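Local coordinates for endo-xylogalacturonan hydrolase A (Aspergillus tubingensis, PDB 4C2L), which hydrolyses xylogalacturonan, the xylose-substituted galacturonic acid backbone found in the hairy regions of pectin, as a secreted family 28 glycoside hydrolase, at residues 166-171 and 197-202; 220-225 and 249-254; 234-239 and 261-266; 283-288 and 322-327. One frame throughout, in Å; residues are numbered along the deposited sequence.

Contact 1. Residues 166-171 and 197-202; sequences TNVVFS and TYVTIT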
loop_
_atom_site.group_PDB
_atom_site.type_symbol
_atom_site.label_atom_id
_atom_site.label_comp_id
_atom_site.label_asym_id
_atom_site.label_seq_id
_atom_site.Cartn_x
_atom_site.Cartn_y
_atom_site.Cartn_z
ATOM N N THR A 166 2.349 -3.027 16.261
ATOM C CA THR A 166 3.805 -2.904 16.310
ATOM C C THR A 166 4.482 -4.215 15.939
ATOM O O THR A 166 3.952 -5.285 16.218
ATOM C CB THR A 166 4.302 -2.389 17.688
ATOM O OG1 THR A 166 5.718 -2.161 17.626
ATOM C CG2 THR A 166 4.021 -3.396 18.776
ATOM N N ASN A 167 5.642 -4.132 15.291
ATOM C CA ASN A 167 6.403 -5.323 14.888
ATOM C C ASN A 167 5.595 -6.207 13.925
ATOM O O ASN A 167 5.184 -7.328 14.273
ATOM C CB ASN A 167 6.856 -6.170 16.094
ATOM C CG ASN A 167 7.600 -5.362 17.151
ATOM O OD1 ASN A 167 8.422 -4.499 16.833
ATOM N ND2 ASN A 167 7.335 -5.664 18.422
ATOM N N VAL A 168 5.349 -5.680 12.733
ATOM C CA VAL A 168 4.588 -6.379 11.715
ATOM C C VAL A 168 5.524 -6.590 10.533
ATOM O O VAL A 168 6.148 -5.634 10.046
ATOM C CB VAL A 168 3.377 -5.545 11.269
ATOM C CG1 VAL A 168 2.562 -6.283 10.213
ATOM C CG2 VAL A 168 2.513 -5.213 12.486
ATOM N N VAL A 169 5.615 -7.832 10.071
ATOM C CA VAL A 169 6.511 -8.142 8.958
ATOM C C VAL A 169 5.770 -8.852 7.834
ATOM O O VAL A 169 5.132 -9.879 8.073
ATOM C CB VAL A 169 7.713 -9.010 9.411
ATOM C CG1 VAL A 169 8.596 -9.338 8.215
ATOM C CG2 VAL A 169 8.525 -8.290 10.475
ATOM N N PHE A 170 5.864 -8.298 6.623
ATOM C CA PHE A 170 5.320 -8.913 5.410
ATOM C C PHE A 170 6.525 -9.368 4.609
ATOM O O PHE A 170 7.379 -8.550 4.273
ATOM C CB PHE A 170 4.548 -7.891 4.567
ATOM C CG PHE A 170 3.337 -7.306 5.250
ATOM C CD1 PHE A 170 3.453 -6.152 6.024
ATOM C CD2 PHE A 170 2.081 -7.876 5.088
ATOM C CE1 PHE A 170 2.334 -5.580 6.636
ATOM C CE2 PHE A 170 0.953 -7.322 5.707
ATOM C CZ PHE A 170 1.084 -6.168 6.483
ATOM N N SER A 171 6.605 -10.662 4.307
ATOM C CA SER A 171 7.775 -11.181 3.580
ATOM C C SER A 171 7.398 -12.158 2.477
ATOM O O SER A 171 6.513 -12.982 2.667
ATOM C CB SER A 171 8.711 -11.892 4.580
ATOM O OG SER A 171 9.820 -12.418 3.900
ATOM N N THR A 197 4.213 1.079 14.401
ATOM C CA THR A 197 5.667 1.198 14.498
ATOM C C THR A 197 6.315 -0.130 14.149
ATOM O O THR A 197 5.768 -1.186 14.461
ATOM C CB THR A 197 6.114 1.616 15.917
ATOM O OG1 THR A 197 5.615 0.665 16.864
ATOM C CG2 THR A 197 5.589 3.003 16.264
ATOM N N TYR A 198 7.484 -0.061 13.518
ATOM C CA TYR A 198 8.307 -1.224 13.196
ATOM C C TYR A 198 7.564 -2.187 12.276
ATOM O O TYR A 198 7.386 -3.377 12.576
ATOM C CB TYR A 198 8.838 -1.912 14.465
ATOM C CG TYR A 198 9.433 -0.920 15.443
ATOM C CD1 TYR A 198 10.627 -0.249 15.154
ATOM C CD2 TYR A 198 8.797 -0.648 16.648
ATOM C CE1 TYR A 198 11.159 0.676 16.047
ATOM C CE2 TYR A 198 9.326 0.263 17.554
ATOM C CZ TYR A 198 10.499 0.922 17.245
ATOM O OH TYR A 198 11.001 1.838 18.158
ATOM N N VAL A 199 7.119 -1.643 11.154
ATOM C CA VAL A 199 6.553 -2.440 10.075
ATOM C C VAL A 199 7.653 -2.654 9.039
ATOM O O VAL A 199 8.357 -1.708 8.662
ATOM C CB VAL A 199 5.335 -1.735 9.433
ATOM C CG1 VAL A 199 4.852 -2.487 8.199
ATOM C CG2 VAL A 199 4.196 -1.610 10.448
ATOM N N THR A 200 7.802 -3.896 8.593
ATOM C CA THR A 200 8.758 -4.224 7.538
ATOM C C THR A 200 8.040 -4.925 6.390
ATOM O O THR A 200 7.211 -5.820 6.611
ATOM C CB THR A 200 9.900 -5.114 8.064
ATOM O OG1 THR A 200 10.626 -4.406 9.079
ATOM C CG2 THR A 200 10.878 -5.485 6.931
ATOM N N ILE A 201 8.363 -4.506 5.176
ATOM C CA ILE A 201 7.814 -5.110 3.970
ATOM C C ILE A 201 9.027 -5.489 3.142
ATOM O O ILE A 201 9.820 -4.621 2.789
ATOM C CB ILE A 201 6.947 -4.105 3.179
ATOM C CG1 ILE A 201 5.733 -3.693 4.007
ATOM C CG2 ILE A 201 6.492 -4.713 1.846
ATOM C CD1 ILE A 201 5.068 -2.423 3.523
ATOM N N THR A 202 9.180 -6.777 2.844
ATOM C CA THR A 202 10.401 -7.196 2.154
ATOM C C THR A 202 10.163 -8.351 1.212
ATOM O O THR A 202 9.413 -9.288 1.539
ATOM C CB THR A 202 11.541 -7.507 3.160
ATOM O OG1 THR A 202 12.738 -7.822 2.435
ATOM C CG2 THR A 202 11.170 -8.684 4.080
#

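Contact 2. Residues 220-225 and 249-254; sequences NYVTVD and KNIYVT. With NAG (2-acetamido-2-deoxy-beta-D-glucopyranose), chain B; NAG (2-acetamido-2-deoxy-beta-D-glucopyranose), chain C; SO4 (sulfate ion), chain J.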
loop_
_atom_site.group_PDB
_atom_site.type_symbol
_atom_site.label_atom_id
_atom_site.label_comp_id
_atom_site.label_asym_id
_atom_site.label_seq_id
_atom_site.Cartn_x
_atom_site.Cartn_y
_atom_site.Cartn_z
ATOM N N ASN A 220 5.332 5.160 11.382
ATOM C CA ASN A 220 6.620 5.479 12.010
ATOM C C ASN A 220 7.470 4.228 12.022
ATOM O O ASN A 220 6.995 3.141 12.375
ATOM C CB ASN A 220 6.367 5.957 13.454
ATOM C CG ASN A 220 7.598 6.545 14.127
ATOM O OD1 ASN A 220 8.610 6.845 13.486
ATOM N ND2 ASN A 220 7.506 6.715 15.456
ATOM N N TYR A 221 8.738 4.379 11.647
ATOM C CA TYR A 221 9.680 3.252 11.589
ATOM C C TYR A 221 9.161 2.146 10.668
ATOM O O TYR A 221 8.851 1.028 11.115
ATOM C CB TYR A 221 10.011 2.716 12.983
ATOM C CG TYR A 221 10.730 3.728 13.843
ATOM C CD1 TYR A 221 12.013 4.161 13.511
ATOM C CD2 TYR A 221 10.131 4.246 14.989
ATOM C CE1 TYR A 221 12.678 5.102 14.291
ATOM C CE2 TYR A 221 10.795 5.181 15.787
ATOM C CZ TYR A 221 12.064 5.599 15.425
ATOM O OH TYR A 221 12.723 6.525 16.204
ATOM N N VAL A 222 9.084 2.468 9.387
ATOM C CA VAL A 222 8.709 1.494 8.355
ATOM C C VAL A 222 9.912 1.273 7.458
ATOM O O VAL A 222 10.559 2.238 7.016
ATOM C CB VAL A 222 7.508 1.959 7.498
ATOM C CG1 VAL A 222 7.067 0.854 6.523
ATOM C CG2 VAL A 222 6.344 2.366 8.403
ATOM N N THR A 223 10.209 0.008 7.207
ATOM C CA THR A 223 11.252 -0.362 6.261
ATOM C C THR A 223 10.620 -1.149 5.143
ATOM O O THR A 223 9.867 -2.098 5.391
ATOM C CB THR A 223 12.319 -1.230 6.946
ATOM O OG1 THR A 223 12.953 -0.463 7.973
ATOM C CG2 THR A 223 13.379 -1.690 5.950
ATOM N N VAL A 224 10.924 -0.754 3.911
ATOM C CA VAL A 224 10.526 -1.518 2.762
ATOM C C VAL A 224 11.849 -1.845 2.054
ATOM O O VAL A 224 12.580 -0.940 1.655
ATOM C CB VAL A 224 9.619 -0.700 1.801
ATOM C CG1 VAL A 224 9.220 -1.545 0.587
ATOM C CG2 VAL A 224 8.367 -0.180 2.515
ATOM N N ASP A 225 12.133 -3.131 1.897
ATOM C CA ASP A 225 13.417 -3.566 1.302
ATOM C C ASP A 225 13.170 -4.618 0.230
ATOM O O ASP A 225 12.823 -5.746 0.561
ATOM C CB ASP A 225 14.294 -4.140 2.416
ATOM C CG ASP A 225 15.693 -4.516 1.946
ATOM O OD1 ASP A 225 15.912 -4.758 0.734
ATOM O OD2 ASP A 225 16.588 -4.562 2.820
ATOM N N LYS A 249 6.878 9.539 9.616
ATOM C CA LYS A 249 8.299 9.678 9.929
ATOM C C LYS A 249 9.104 8.409 9.939
ATOM O O LYS A 249 8.563 7.310 10.129
ATOM C CB LYS A 249 8.501 10.414 11.258
ATOM C CG LYS A 249 7.762 9.849 12.429
ATOM C CD LYS A 249 7.784 10.830 13.599
ATOM C CE LYS A 249 7.262 10.127 14.828
ATOM N NZ LYS A 249 7.323 11.027 16.014
ATOM N N ASN A 250 10.412 8.570 9.746
ATOM C CA ASN A 250 11.360 7.474 9.949
ATOM C C ASN A 250 11.036 6.290 9.042
ATOM O O ASN A 250 10.803 5.145 9.491
ATOM C CB ASN A 250 11.403 7.086 11.425
ATOM C CG ASN A 250 11.681 8.283 12.320
ATOM O OD1 ASN A 250 12.526 9.130 11.989
ATOM N ND2 ASN A 250 10.959 8.380 13.441
ATOM N N ILE A 251 11.050 6.593 7.750
ATOM C CA ILE A 251 10.709 5.623 6.705
ATOM C C ILE A 251 11.945 5.347 5.869
ATOM O O ILE A 251 12.636 6.289 5.452
ATOM C CB ILE A 251 9.616 6.192 5.778
ATOM C CG1 ILE A 251 8.369 6.692 6.557
ATOM C CG2 ILE A 251 9.259 5.216 4.659
ATOM C CD1 ILE A 251 7.622 5.633 7.336
ATOM N N TYR A 252 12.207 4.067 5.586
ATOM C CA TYR A 252 13.341 3.724 4.736
ATOM C C TYR A 252 12.881 2.746 3.667
ATOM O O TYR A 252 12.395 1.658 3.986
ATOM C CB TYR A 252 14.478 3.133 5.576
ATOM C CG TYR A 252 15.688 2.818 4.735
ATOM C CD1 TYR A 252 16.546 3.840 4.315
ATOM C CD2 TYR A 252 15.944 1.514 4.320
ATOM C CE1 TYR A 252 17.649 3.562 3.509
ATOM C CE2 TYR A 252 17.049 1.224 3.521
ATOM C CZ TYR A 252 17.882 2.253 3.115
ATOM O OH TYR A 252 18.961 1.975 2.298
ATOM N N VAL A 253 13.030 3.135 2.409
ATOM C CA VAL A 253 12.609 2.297 1.289
ATOM C C VAL A 253 13.824 2.081 0.402
ATOM O O VAL A 253 14.440 3.040 -0.047
ATOM C CB VAL A 253 11.513 2.949 0.444
ATOM C CG1 VAL A 253 11.139 2.022 -0.713
ATOM C CG2 VAL A 253 10.276 3.247 1.292
ATOM N N THR A 254 14.166 0.830 0.156
ATOM C CA THR A 254 15.304 0.539 -0.727
ATOM C C THR A 254 14.989 -0.613 -1.678
ATOM O O THR A 254 14.223 -1.514 -1.338
ATOM C CB THR A 254 16.591 0.265 0.087
ATOM O OG1 THR A 254 17.735 0.275 -0.792
ATOM C CG2 THR A 254 16.497 -1.079 0.861
HETATM C C1 NAG B . 15.316 7.590 10.231
HETATM C C2 NAG B . 15.835 7.395 11.658
HETATM C C3 NAG B . 16.508 6.035 11.822
HETATM C C4 NAG B . 15.615 4.906 11.290
HETATM C C5 NAG B . 15.111 5.247 9.871
HETATM C C6 NAG B . 14.166 4.214 9.238
HETATM C C7 NAG B . 16.588 9.421 12.796
HETATM C C8 NAG B . 17.722 10.394 12.961
HETATM N N2 NAG B . 16.814 8.423 11.951
HETATM O O3 NAG B . 16.795 5.826 13.191
HETATM O O4 NAG B . 16.373 3.703 11.291
HETATM O O5 NAG B . 14.473 6.511 9.871
HETATM O O6 NAG B . 13.125 3.843 10.117
HETATM O O7 NAG B . 15.538 9.579 13.419
HETATM C C1 NAG C . 15.646 2.660 11.978
HETATM C C2 NAG C . 16.229 1.295 11.584
HETATM C C3 NAG C . 15.722 0.123 12.423
HETATM C C4 NAG C . 15.497 0.455 13.896
HETATM C C5 NAG C . 14.857 1.840 14.060
HETATM C C6 NAG C . 14.760 2.232 15.527
HETATM C C7 NAG C . 16.860 1.117 9.249
HETATM C C8 NAG C . 16.436 0.773 7.849
HETATM N N2 NAG C . 15.934 0.991 10.195
HETATM O O3 NAG C . 16.703 -0.880 12.347
HETATM O O4 NAG C . 14.692 -0.553 14.481
HETATM O O5 NAG C . 15.631 2.819 13.384
HETATM O O6 NAG C . 16.072 2.336 16.030
HETATM O O7 NAG C . 17.999 1.503 9.490
HETATM S S SO4 J . 11.142 11.558 15.877
HETATM O O1 SO4 J . 11.132 12.384 14.645
HETATM O O2 SO4 J . 12.259 12.020 16.741
HETATM O O3 SO4 J . 11.336 10.121 15.573
HETATM O O4 SO4 J . 9.842 11.747 16.570
#

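Contact 3. Residues 234-239 and 261-266; sequences GISVGS and STKAAG. With SO4 (sulfate ion), chain E.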
loop_
_atom_site.group_PDB
_atom_site.type_symbol
_atom_site.label_atom_id
_atom_site.label_comp_id
_atom_site.label_asym_id
_atom_site.label_seq_id
_atom_site.Cartn_x
_atom_site.Cartn_y
_atom_site.Cartn_z
ATOM N N GLY A 234 2.889 4.125 -7.222
ATOM C CA GLY A 234 4.201 4.342 -6.600
ATOM C C GLY A 234 4.329 4.055 -5.112
ATOM O O GLY A 234 3.371 3.623 -4.471
ATOM N N ILE A 235 5.533 4.273 -4.586
ATOM C CA ILE A 235 5.800 4.217 -3.150
ATOM C C ILE A 235 5.519 5.643 -2.716
ATOM O O ILE A 235 6.263 6.560 -3.065
ATOM C CB ILE A 235 7.281 3.853 -2.879
ATOM C CG1 ILE A 235 7.654 2.495 -3.482
ATOM C CG2 ILE A 235 7.608 3.877 -1.386
ATOM C CD1 ILE A 235 6.940 1.303 -2.900
ATOM N N SER A 236 4.421 5.822 -1.980
ATOM C CA SER A 236 3.789 7.118 -1.865
ATOM C C SER A 236 3.575 7.521 -0.409
ATOM O O SER A 236 2.992 6.766 0.357
ATOM C CB SER A 236 2.428 7.024 -2.584
ATOM O OG SER A 236 1.808 8.287 -2.725
ATOM N N VAL A 237 4.075 8.691 -0.014
ATOM C CA VAL A 237 3.727 9.231 1.303
ATOM C C VAL A 237 2.417 9.993 1.138
ATOM O O VAL A 237 2.319 10.944 0.350
ATOM C CB VAL A 237 4.808 10.169 1.886
ATOM C CG1 VAL A 237 4.305 10.857 3.157
ATOM C CG2 VAL A 237 6.097 9.397 2.178
ATOM N N GLY A 238 1.411 9.590 1.897
ATOM C CA GLY A 238 0.137 10.302 1.902
ATOM C C GLY A 238 -1.032 9.562 1.249
ATOM O O GLY A 238 -0.965 8.338 1.036
ATOM N N SER A 239 -2.114 10.290 0.942
ATOM C CA SER A 239 -2.184 11.740 1.202
ATOM C C SER A 239 -2.199 12.035 2.699
ATOM O O SER A 239 -2.658 11.230 3.502
ATOM C CB SER A 239 -3.434 12.353 0.580
ATOM O OG SER A 239 -4.597 11.758 1.121
ATOM N N SER A 261 4.371 2.567 -13.611
ATOM C CA SER A 261 3.661 3.197 -12.513
ATOM C C SER A 261 3.428 4.687 -12.830
ATOM O O SER A 261 4.111 5.260 -13.691
ATOM C CB SER A 261 4.429 2.970 -11.202
ATOM O OG SER A 261 4.456 1.570 -10.871
ATOM N N THR A 262 2.455 5.311 -12.180
ATOM C CA THR A 262 2.213 6.732 -12.472
ATOM C C THR A 262 3.352 7.591 -11.923
ATOM O O THR A 262 3.704 8.610 -12.506
ATOM C CB THR A 262 0.864 7.237 -11.922
ATOM O OG1 THR A 262 0.798 6.970 -10.521
ATOM C CG2 THR A 262 -0.323 6.572 -12.646
ATOM N N LYS A 263 3.895 7.188 -10.783
ATOM C CA LYS A 263 5.143 7.750 -10.245
ATOM C C LYS A 263 5.864 6.602 -9.577
ATOM O O LYS A 263 5.227 5.669 -9.081
ATOM C CB LYS A 263 4.889 8.905 -9.258
ATOM C CG LYS A 263 4.202 8.492 -7.955
ATOM C CD LYS A 263 3.964 9.677 -7.026
ATOM C CE LYS A 263 3.374 9.246 -5.682
ATOM N NZ LYS A 263 1.962 8.803 -5.809
ATOM N N ALA A 264 7.189 6.625 -9.588
ATOM C CA ALA A 264 7.938 5.614 -8.876
ATOM C C ALA A 264 7.824 5.877 -7.374
ATOM O O ALA A 264 7.688 4.964 -6.570
ATOM C CB ALA A 264 9.394 5.622 -9.310
ATOM N N ALA A 265 7.850 7.149 -7.010
ATOM C CA ALA A 265 7.832 7.515 -5.597
ATOM C C ALA A 265 7.345 8.930 -5.462
ATOM O O ALA A 265 7.452 9.723 -6.402
ATOM C CB ALA A 265 9.220 7.379 -4.996
ATOM N N GLY A 266 6.778 9.261 -4.304
ATOM C CA GLY A 266 6.371 10.641 -4.110
ATOM C C GLY A 266 5.768 10.937 -2.759
ATOM O O GLY A 266 5.656 10.053 -1.897
HETATM S S SO4 E . -5.290 8.932 -0.928
HETATM O O1 SO4 E . -5.296 8.478 -2.334
HETATM O O2 SO4 E . -5.975 10.248 -0.859
HETATM O O3 SO4 E . -3.878 9.007 -0.523
HETATM O O4 SO4 E . -6.051 7.987 -0.094
#

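Contact 4. Residues 283-288 and 322-327; sequences NVTFND and DIVVSS. With NAG (2-acetamido-2-deoxy-beta-D-glucopyranose), chain B; SO4 (sulfate ion), chain I.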
loop_
_atom_site.group_PDB
_atom_site.type_symbol
_atom_site.label_atom_id
_atom_site.label_comp_id
_atom_site.label_asym_id
_atom_site.label_seq_id
_atom_site.Cartn_x
_atom_site.Cartn_y
_atom_site.Cartn_z
ATOM N N ASN A 283 12.417 12.475 7.869
ATOM C CA ASN A 283 13.315 11.330 7.768
ATOM C C ASN A 283 12.701 10.215 6.925
ATOM O O ASN A 283 12.373 9.144 7.434
ATOM C CB ASN A 283 13.728 10.831 9.156
ATOM C CG ASN A 283 14.612 9.597 9.108
ATOM O OD1 ASN A 283 15.339 9.362 8.136
ATOM N ND2 ASN A 283 14.551 8.801 10.160
ATOM N N VAL A 284 12.559 10.496 5.639
ATOM C CA VAL A 284 12.073 9.512 4.685
ATOM C C VAL A 284 13.127 9.364 3.603
ATOM O O VAL A 284 13.501 10.335 2.963
ATOM C CB VAL A 284 10.720 9.916 4.081
ATOM C CG1 VAL A 284 10.295 8.912 3.018
ATOM C CG2 VAL A 284 9.664 10.023 5.187
ATOM N N THR A 285 13.589 8.134 3.402
ATOM C CA THR A 285 14.575 7.872 2.354
ATOM C C THR A 285 14.016 6.917 1.304
ATOM O O THR A 285 13.469 5.871 1.650
ATOM C CB THR A 285 15.835 7.237 2.964
ATOM O OG1 THR A 285 16.462 8.184 3.834
ATOM C CG2 THR A 285 16.832 6.822 1.849
ATOM N N PHE A 286 14.186 7.290 0.037
ATOM C CA PHE A 286 13.840 6.455 -1.100
ATOM C C PHE A 286 15.190 6.172 -1.757
ATOM O O PHE A 286 15.806 7.079 -2.325
ATOM C CB PHE A 286 12.968 7.208 -2.096
ATOM C CG PHE A 286 11.686 7.776 -1.526
ATOM C CD1 PHE A 286 11.662 9.061 -0.972
ATOM C CD2 PHE A 286 10.492 7.058 -1.598
ATOM C CE1 PHE A 286 10.472 9.599 -0.476
ATOM C CE2 PHE A 286 9.302 7.590 -1.101
ATOM C CZ PHE A 286 9.296 8.865 -0.545
ATOM N N ASN A 287 15.640 4.927 -1.672
ATOM C CA ASN A 287 16.975 4.542 -2.155
ATOM C C ASN A 287 16.939 3.407 -3.178
ATOM O O ASN A 287 16.125 2.491 -3.063
ATOM C CB ASN A 287 17.839 4.117 -0.968
ATOM C CG ASN A 287 19.252 3.750 -1.381
ATOM O OD1 ASN A 287 20.008 4.592 -1.886
ATOM N ND2 ASN A 287 19.623 2.487 -1.167
ATOM N N ASP A 288 17.827 3.457 -4.172
ATOM C CA ASP A 288 17.993 2.317 -5.089
ATOM C C ASP A 288 16.680 1.961 -5.794
ATOM O O ASP A 288 16.167 0.834 -5.662
ATOM C CB ASP A 288 18.521 1.093 -4.328
ATOM C CG ASP A 288 20.027 1.114 -4.124
ATOM O OD1 ASP A 288 20.704 2.083 -4.548
ATOM O OD2 ASP A 288 20.545 0.144 -3.523
ATOM N N ASP A 322 14.507 16.227 5.952
ATOM C CA ASP A 322 15.344 15.034 5.825
ATOM C C ASP A 322 14.697 14.005 4.905
ATOM O O ASP A 322 14.595 12.810 5.234
ATOM C CB ASP A 322 15.676 14.439 7.198
ATOM C CG ASP A 322 16.627 15.309 7.987
ATOM O OD1 ASP A 322 17.688 15.672 7.443
ATOM O OD2 ASP A 322 16.321 15.636 9.147
ATOM N N ILE A 323 14.265 14.485 3.745
ATOM C CA ILE A 323 13.763 13.612 2.682
ATOM C C ILE A 323 14.959 13.344 1.778
ATOM O O ILE A 323 15.627 14.274 1.329
ATOM C CB ILE A 323 12.626 14.244 1.855
ATOM C CG1 ILE A 323 11.549 14.880 2.763
ATOM C CG2 ILE A 323 12.052 13.216 0.862
ATOM C CD1 ILE A 323 10.850 13.935 3.723
ATOM N N VAL A 324 15.251 12.071 1.556
ATOM C CA VAL A 324 16.417 11.703 0.745
ATOM C C VAL A 324 15.954 10.841 -0.421
ATOM O O VAL A 324 15.225 9.859 -0.230
ATOM C CB VAL A 324 17.466 10.959 1.589
ATOM C CG1 VAL A 324 18.600 10.437 0.694
ATOM C CG2 VAL A 324 17.999 11.879 2.689
ATOM N N VAL A 325 16.377 11.222 -1.622
ATOM C CA VAL A 325 16.077 10.467 -2.835
ATOM C C VAL A 325 17.457 10.135 -3.385
ATOM O O VAL A 325 18.195 11.040 -3.804
ATOM C CB VAL A 325 15.252 11.320 -3.823
ATOM C CG1 VAL A 325 15.094 10.650 -5.188
ATOM C CG2 VAL A 325 13.887 11.660 -3.244
ATOM N N SER A 326 17.819 8.857 -3.358
ATOM C CA SER A 326 19.177 8.454 -3.742
ATOM C C SER A 326 19.196 7.242 -4.660
ATOM O O SER A 326 18.431 6.298 -4.467
ATOM C CB SER A 326 20.034 8.189 -2.501
ATOM O OG SER A 326 19.417 7.260 -1.603
ATOM N N SER A 327 20.074 7.287 -5.664
ATOM C CA SER A 327 20.304 6.169 -6.573
ATOM C C SER A 327 19.037 5.759 -7.296
ATOM O O SER A 327 18.534 4.649 -7.092
ATOM C CB SER A 327 20.901 4.971 -5.824
ATOM O OG SER A 327 22.188 5.264 -5.325
HETATM C C1 NAG B . 15.316 7.590 10.231
HETATM C C2 NAG B . 15.835 7.395 11.658
HETATM C C3 NAG B . 16.508 6.035 11.822
HETATM C C4 NAG B . 15.615 4.906 11.290
HETATM C C5 NAG B . 15.111 5.247 9.871
HETATM C C6 NAG B . 14.166 4.214 9.238
HETATM C C7 NAG B . 16.588 9.421 12.796
HETATM C C8 NAG B . 17.722 10.394 12.961
HETATM N N2 NAG B . 16.814 8.423 11.951
HETATM O O3 NAG B . 16.795 5.826 13.191
HETATM O O4 NAG B . 16.373 3.703 11.291
HETATM O O5 NAG B . 14.473 6.511 9.871
HETATM O O6 NAG B . 13.125 3.843 10.117
HETATM O O7 NAG B . 15.538 9.579 13.419
HETATM S S SO4 I . 23.550 1.052 -2.069
HETATM O O1 SO4 I . 23.411 0.525 -3.444
HETATM O O2 SO4 I . 24.371 2.285 -2.098
HETATM O O3 SO4 I . 24.211 0.042 -1.211
HETATM O O4 SO4 I . 22.211 1.356 -1.518
HETATM O O HOH W 1 16.157 10.488 5.383
HETATM O O HOH W 2 22.552 4.499 -2.558
#

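Contact 1. Residues 166-171 and 197-202
Thr166 and Thr197 meet through their hydroxyls, OG1 of Thr166 lying 2.9 Å from OG1 of Thr197 in a hydrogen bond that either could donate. The two reach each other because Thr166 OG1 is anti to its backbone N (chi1 -174°) while Thr197 OG1 sits between N and the carbonyl carbon. Thr166 OG1 also lies in plane at the edge of the Tyr198 ring, 3.6 Å from Tyr198 CD2. Beside it Asn167 and Tyr198 run side by side, amide and ring planes 28° apart, with Asn167 OD1 3.5 Å from Tyr198 CB; both residues take left-handed backbone angles at the corner where the chain changes faces. Beyond that corner, strands 168-171 and 199-202 pair in parallel register as successive coils of the right-handed parallel beta-helix of this family. Their backbone bonds include Phe170 N to Thr200 O at 2.8 Å. Apolar packing fills the inner face, where branched and aromatic residues suit a buried setting: Val168 CB touches Val199 CG2, and Phe170 lies alongside Ile201, Phe170 CD1 to Ile201 CG1 at 3.9 Å. Phe191 packs edge-to-face with the Phe170 ring, while on the outer face Thr202 OG1 bonds to Asp225 O.

Contact 2. Residues 220-225 and 249-254
Asn250 lies over one face of the Tyr221 ring, its amide plane only 22° from that of the ring. Asn250 CB makes a CH-pi contact, 4.0 Å from the centroid of the Tyr221 ring, while ND2 lies above the rim nearest CZ. Asn220 OD1 is over the same face, also offset toward the rim, and accepts a hydrogen bond from Asn250 ND2 at 2.8 Å. That bond lies in the carbonyl plane of Asn220, although OD1 is tilted 17° out of the Asn250 amide plane. A sulfate oxygen, O3, takes a second bond from ND2, and Asn250 OD1 accepts one from Asn283 ND2, so both ends of the amide are held. Lys249 crosses Asn220 with Lys249 CG 3.3 Å from Asn220 OD1; its chain is extended beyond CG and carries NZ to 2.7 Å from O4 of the same sulfate, probably a crystallisation ion. Tyr221 and Asn250 form the corners, with Asn220 and Lys249 just before them; beyond, strands 222-225 and 251-254 stack in register as adjacent coils of the parallel beta-helix. Inside it, Val222 CG2 meets Ile251 CD1 at 3.7 Å and Val224 CB packs on Val253 CG1, with Phe215 covering this apolar face. Outside, the glycan runs beside Tyr221 and Tyr252: O6 of the first sugar donates to Asn250 O at 2.7 Å, and the acetamido methyl C8 of the second lies 3.6 Å from Tyr252 CD2. Thr254 CG2 touches Asp225 CG at 3.7 Å, while Thr254 OG1 pairs with Asn287 ND2.

Contact 3. Residues 234-239 and 261-266
Lys263 NZ is gripped by two oxygens, donating to Ser236 OG at 3.1 Å and to the backbone O of His233. The lysine chain runs extended and bends at its last torsion (chi4 -71°), which swings NZ toward the serine. Ser236 OG, anti to its own backbone N, meets it from the neighbouring coil; a small hydroxyl suits this buried spot. The backbones are joined by Ile235 N to Ala264 O at 3.0 Å, with the donor well above the carbonyl plane, then by Gly266 N to Ile235 O and by Val237 N to Gly266 O at 2.8 Å. Glycine fits at both tight points: a side chain on Gly234 would run into Lys263 O, 3.0 Å from Gly234 CA, and one on Gly266 would strike the lysine chain at CD. Ala265 CB lies 3.6 Å from Ile235 O, on the inward face where Phe286 and Phe289 pack. At the far end, Ser239 N and OG bind a sulfate, probably from the crystallisation liquor. These are adjacent coils of a family 28 beta-helix, next to the probable active site, where His233 and Asp210 are thought to be catalytic.

Contact 4. Residues 283-288 and 322-327
Strands 284-287 and 323-327 run parallel, 4° apart with axes 4.7 Å from each other, and exchange backbone bonds such as Phe286 N to Val324 O at 2.8 Å. On the inner face Phe286 lies beside Ile323, whose CG2 approaches the ring edge 4.2 Å from Phe286 CE1, and Val325 CG2 comes obliquely to CD1. Ile323 reaches back with CD1 to Val284 CB at 4.0 Å; flat and branched hydrocarbons suit this buried face, and Phe298 packs edge-to-face on the phenylalanine. The outer face is polar. Ser326 OG, between its backbone N and carbonyl carbon (chi1 53°), donates to Asn287 OD1 at 2.7 Å, and a water bridges that oxygen to Ser327 OG. Asn287 ND2 points instead to a sulfate oxygen, O4. A second water lies within bonding distance of Asn283 OD1, Thr285 OG1 and Asp322 O, linking the two strands beside the corner. Asn283 suits the corner, where asparagine tolerates left-handed backbone angles, and its ND2 is bonded covalently to C1 of an N-acetylglucosamine. Such a coil pair, apolar within, hydrophilic without and turning at residues with left-handed backbone angles, is characteristic of the right-handed parallel beta-helix.

Overall arrangement
Contacts 1, 2 and 4 lie along one face of the beta-helix, each joining consecutive coils, and each is half core and half surface. Contact 2 adjoins both others: strand 199-207 pairs with 222-225, and 246-259 with 279-294. Their outward chemistry differs: hydroxyls and an aromatic corner in contact 1, an amide laid over a tyrosine ring beside the glycan in contact 2, and the glycan's attachment point with bridging waters in contact 4. Contact 3, wholly buried, belongs to another face, close to the putative catalytic residues, and relies on glycines and a lysine. It meets contact 4 through the helix interior, Ala265 against Phe286, and contact 2 through Ile235 against Val253.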